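Local coordinates for protein AA9 family lytic polysaccharide monooxygenase B (PDB 5NNS) that oxidatively cleaves glycosidic bonds in cellulose at C1, using a single copper ion, an external reductant and oxygen or hydrogen peroxide, at residues E105-N110 with G147-R152. Numbering follows the deposited sequence.
Sequences EWFKIN and GNYILR
The guanidinium of R152, whose aliphatic stem lies against W106, is gripped at all three nitrogens: NE bonds to S48 O, NH2 to I47 O, and NH1 forms a salt bridge with E154 OE1. With CG anti to the backbone N (chi1 165°) and the chain extended as far as NE, the methylenes are carried across the indole while the charged tip runs on to these partners. R152 CD sits 4.1 Å from the centroid of the six-membered ring of W106, 24° off its normal, a CH-pi contact over one face. R152 CB also comes within 3.7 Å of W106 CZ3. I150 meets the same ring at its edge, CG2 lying near the ring plane and 3.5 Å from W106 CH2. W106 NE1 makes a weak hydrogen bond to T101 O, which probably helps fix the rotation of the indole. An alanine in place of W106 would probably open a gap beside I150 CG2 and leave the R152 stem without its ring face, freer to shift. Alternate side chains meet on the other side of the sheet. F107 and Y149 cross at about a right angle, with F107 CZ 4.1 Å from Y149 CE2, and Y149 OH is tied to A145 O. Farther along, the methyls I109 CD1 and L151 CD1 meet tip to tip at 4.4 Å. Strand 85-91 runs between strands 106-110 and 147-152, antiparallel to both, which keeps their axes 9.1 Å apart; the 53° between them reflects the sheet's twist. I109 and N110 lie together opposite V87, forming a classic beta bulge. Buried side chains thus meet across a central strand on both faces of a twisted sheet, as in the immunoglobulin-like beta-sandwich core of AA9 enzymes.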
loop_
_atom_site.group_PDB
_atom_site.type_symbol
_atom_site.label_atom_id
_atom_site.label_comp_id
_atom_site.label_asym_id
_atom_site.label_seq_id
_atom_site.Cartn_x
_atom_site.Cartn_y
_atom_site.Cartn_z
ATOM N N GLU A 105 -4.503 6.996 -11.208
ATOM C CA GLU A 105 -5.273 7.717 -10.202
ATOM C C GLU A 105 -5.546 6.792 -9.024
ATOM O O GLU A 105 -6.309 5.830 -9.145
ATOM C CB GLU A 105 -6.583 8.224 -10.793
ATOM C CG GLU A 105 -6.411 9.433 -11.689
ATOM C CD GLU A 105 -7.716 9.845 -12.334
ATOM O OE1 GLU A 105 -8.131 9.185 -13.315
ATOM O OE2 GLU A 105 -8.325 10.830 -11.861
ATOM N N TRP A 106 -4.924 7.098 -7.890
ATOM C CA TRP A 106 -4.966 6.241 -6.704
ATOM C C TRP A 106 -6.009 6.718 -5.722
ATOM O O TRP A 106 -6.065 7.910 -5.412
ATOM C CB TRP A 106 -3.603 6.230 -6.014
ATOM C CG TRP A 106 -2.554 5.702 -6.895
ATOM C CD1 TRP A 106 -1.771 6.415 -7.755
ATOM C CD2 TRP A 106 -2.180 4.331 -7.049
ATOM N NE1 TRP A 106 -0.910 5.574 -8.421
ATOM C CE2 TRP A 106 -1.148 4.287 -8.012
ATOM C CE3 TRP A 106 -2.610 3.135 -6.459
ATOM C CZ2 TRP A 106 -0.536 3.092 -8.399
ATOM C CZ3 TRP A 106 -1.997 1.941 -6.843
ATOM C CH2 TRP A 106 -0.973 1.931 -7.807
ATOM N N PHE A 107 -6.812 5.778 -5.221
ATOM C CA PHE A 107 -7.754 6.037 -4.133
ATOM C C PHE A 107 -7.484 5.083 -2.969
ATOM O O PHE A 107 -7.055 3.945 -3.162
ATOM C CB PHE A 107 -9.216 5.949 -4.604
ATOM C CG PHE A 107 -9.608 4.614 -5.183
ATOM C CD1 PHE A 107 -9.352 4.316 -6.524
ATOM C CD2 PHE A 107 -10.254 3.662 -4.401
ATOM C CE1 PHE A 107 -9.712 3.086 -7.059
ATOM C CE2 PHE A 107 -10.619 2.429 -4.936
ATOM C CZ PHE A 107 -10.348 2.143 -6.267
ATOM N N LYS A 108 -7.764 5.570 -1.767
ATOM C CA LYS A 108 -7.475 4.874 -0.519
ATOM C C LYS A 108 -8.727 4.130 -0.026
ATOM O O LYS A 108 -9.786 4.736 0.133
ATOM C CB LYS A 108 -7.039 5.909 0.506
ATOM C CG LYS A 108 -6.369 5.352 1.742
ATOM C CD LYS A 108 -6.065 6.456 2.742
ATOM C CE LYS A 108 -4.879 7.324 2.331
ATOM N NZ LYS A 108 -4.659 8.456 3.275
ATOM N N ILE A 109 -8.607 2.817 0.184
ATOM C CA ILE A 109 -9.742 2.002 0.667
ATOM C C ILE A 109 -9.684 1.675 2.158
ATOM O O ILE A 109 -10.704 1.320 2.749
ATOM C CB ILE A 109 -9.935 0.693 -0.142
ATOM C CG1 ILE A 109 -8.705 -0.223 -0.067
ATOM C CG2 ILE A 109 -10.299 1.023 -1.585
ATOM C CD1 ILE A 109 -8.996 -1.640 -0.518
ATOM N N ASN A 110 -8.502 1.786 2.762
ATOM C CA ASN A 110 -8.341 1.488 4.177
ATOM C C ASN A 110 -7.087 2.152 4.726
ATOM O O ASN A 110 -6.057 2.189 4.057
ATOM C CB ASN A 110 -8.273 -0.031 4.384
ATOM C CG ASN A 110 -8.036 -0.415 5.836
ATOM O OD1 ASN A 110 -6.939 -0.821 6.197
ATOM N ND2 ASN A 110 -9.054 -0.263 6.672
ATOM N N GLY A 147 -13.305 -4.037 -13.292
ATOM C CA GLY A 147 -12.173 -3.598 -14.090
ATOM C C GLY A 147 -10.845 -4.118 -13.597
ATOM O O GLY A 147 -10.784 -4.944 -12.674
ATOM N N ASN A 148 -9.790 -3.618 -14.230
ATOM C CA ASN A 148 -8.419 -3.978 -13.912
ATOM C C ASN A 148 -7.852 -2.921 -12.967
ATOM O O ASN A 148 -7.899 -1.719 -13.273
ATOM C CB ASN A 148 -7.595 -4.051 -15.193
ATOM C CG ASN A 148 -8.204 -4.988 -16.220
ATOM O OD1 ASN A 148 -8.560 -6.125 -15.903
ATOM N ND2 ASN A 148 -8.328 -4.514 -17.459
ATOM N N TYR A 149 -7.338 -3.377 -11.822
ATOM C CA TYR A 149 -6.860 -2.500 -10.751
ATOM C C TYR A 149 -5.530 -2.966 -10.174
ATOM O O TYR A 149 -5.271 -4.173 -10.088
ATOM C CB TYR A 149 -7.860 -2.474 -9.592
ATOM C CG TYR A 149 -9.184 -1.830 -9.886
ATOM C CD1 TYR A 149 -10.211 -2.555 -10.484
ATOM C CD2 TYR A 149 -9.432 -0.499 -9.533
ATOM C CE1 TYR A 149 -11.442 -1.977 -10.742
ATOM C CE2 TYR A 149 -10.662 0.094 -9.788
ATOM C CZ TYR A 149 -11.665 -0.651 -10.391
ATOM O OH TYR A 149 -12.886 -0.074 -10.644
ATOM N N ILE A 150 -4.703 -2.006 -9.756
ATOM C CA ILE A 150 -3.604 -2.295 -8.839
ATOM C C ILE A 150 -4.148 -2.235 -7.409
ATOM O O ILE A 150 -4.970 -1.374 -7.102
ATOM C CB ILE A 150 -2.454 -1.274 -8.959
ATOM C CG1 ILE A 150 -1.879 -1.248 -10.380
ATOM C CG2 ILE A 150 -1.357 -1.580 -7.943
ATOM C CD1 ILE A 150 -1.296 -2.564 -10.866
ATOM N N LEU A 151 -3.691 -3.154 -6.560
ATOM C CA LEU A 151 -3.939 -3.123 -5.120
ATOM C C LEU A 151 -2.607 -2.839 -4.448
ATOM O O LEU A 151 -1.660 -3.617 -4.601
ATOM C CB LEU A 151 -4.474 -4.469 -4.627
ATOM C CG LEU A 151 -4.676 -4.635 -3.111
ATOM C CD1 LEU A 151 -5.789 -3.717 -2.635
ATOM C CD2 LEU A 151 -4.973 -6.086 -2.750
ATOM N N ARG A 152 -2.556 -1.752 -3.680
ATOM C CA ARG A 152 -1.312 -1.200 -3.167
ATOM C C ARG A 152 -1.333 -1.166 -1.638
ATOM O O ARG A 152 -2.232 -0.558 -1.052
ATOM C CB ARG A 152 -1.118 0.212 -3.738
ATOM C CG ARG A 152 -0.065 1.065 -3.036
ATOM C CD ARG A 152 0.196 2.357 -3.781
ATOM N NE ARG A 152 1.472 2.957 -3.395
ATOM C CZ ARG A 152 1.662 3.786 -2.366
ATOM N NH1 ARG A 152 0.659 4.145 -1.571
ATOM N NH2 ARG A 152 2.880 4.264 -2.137
#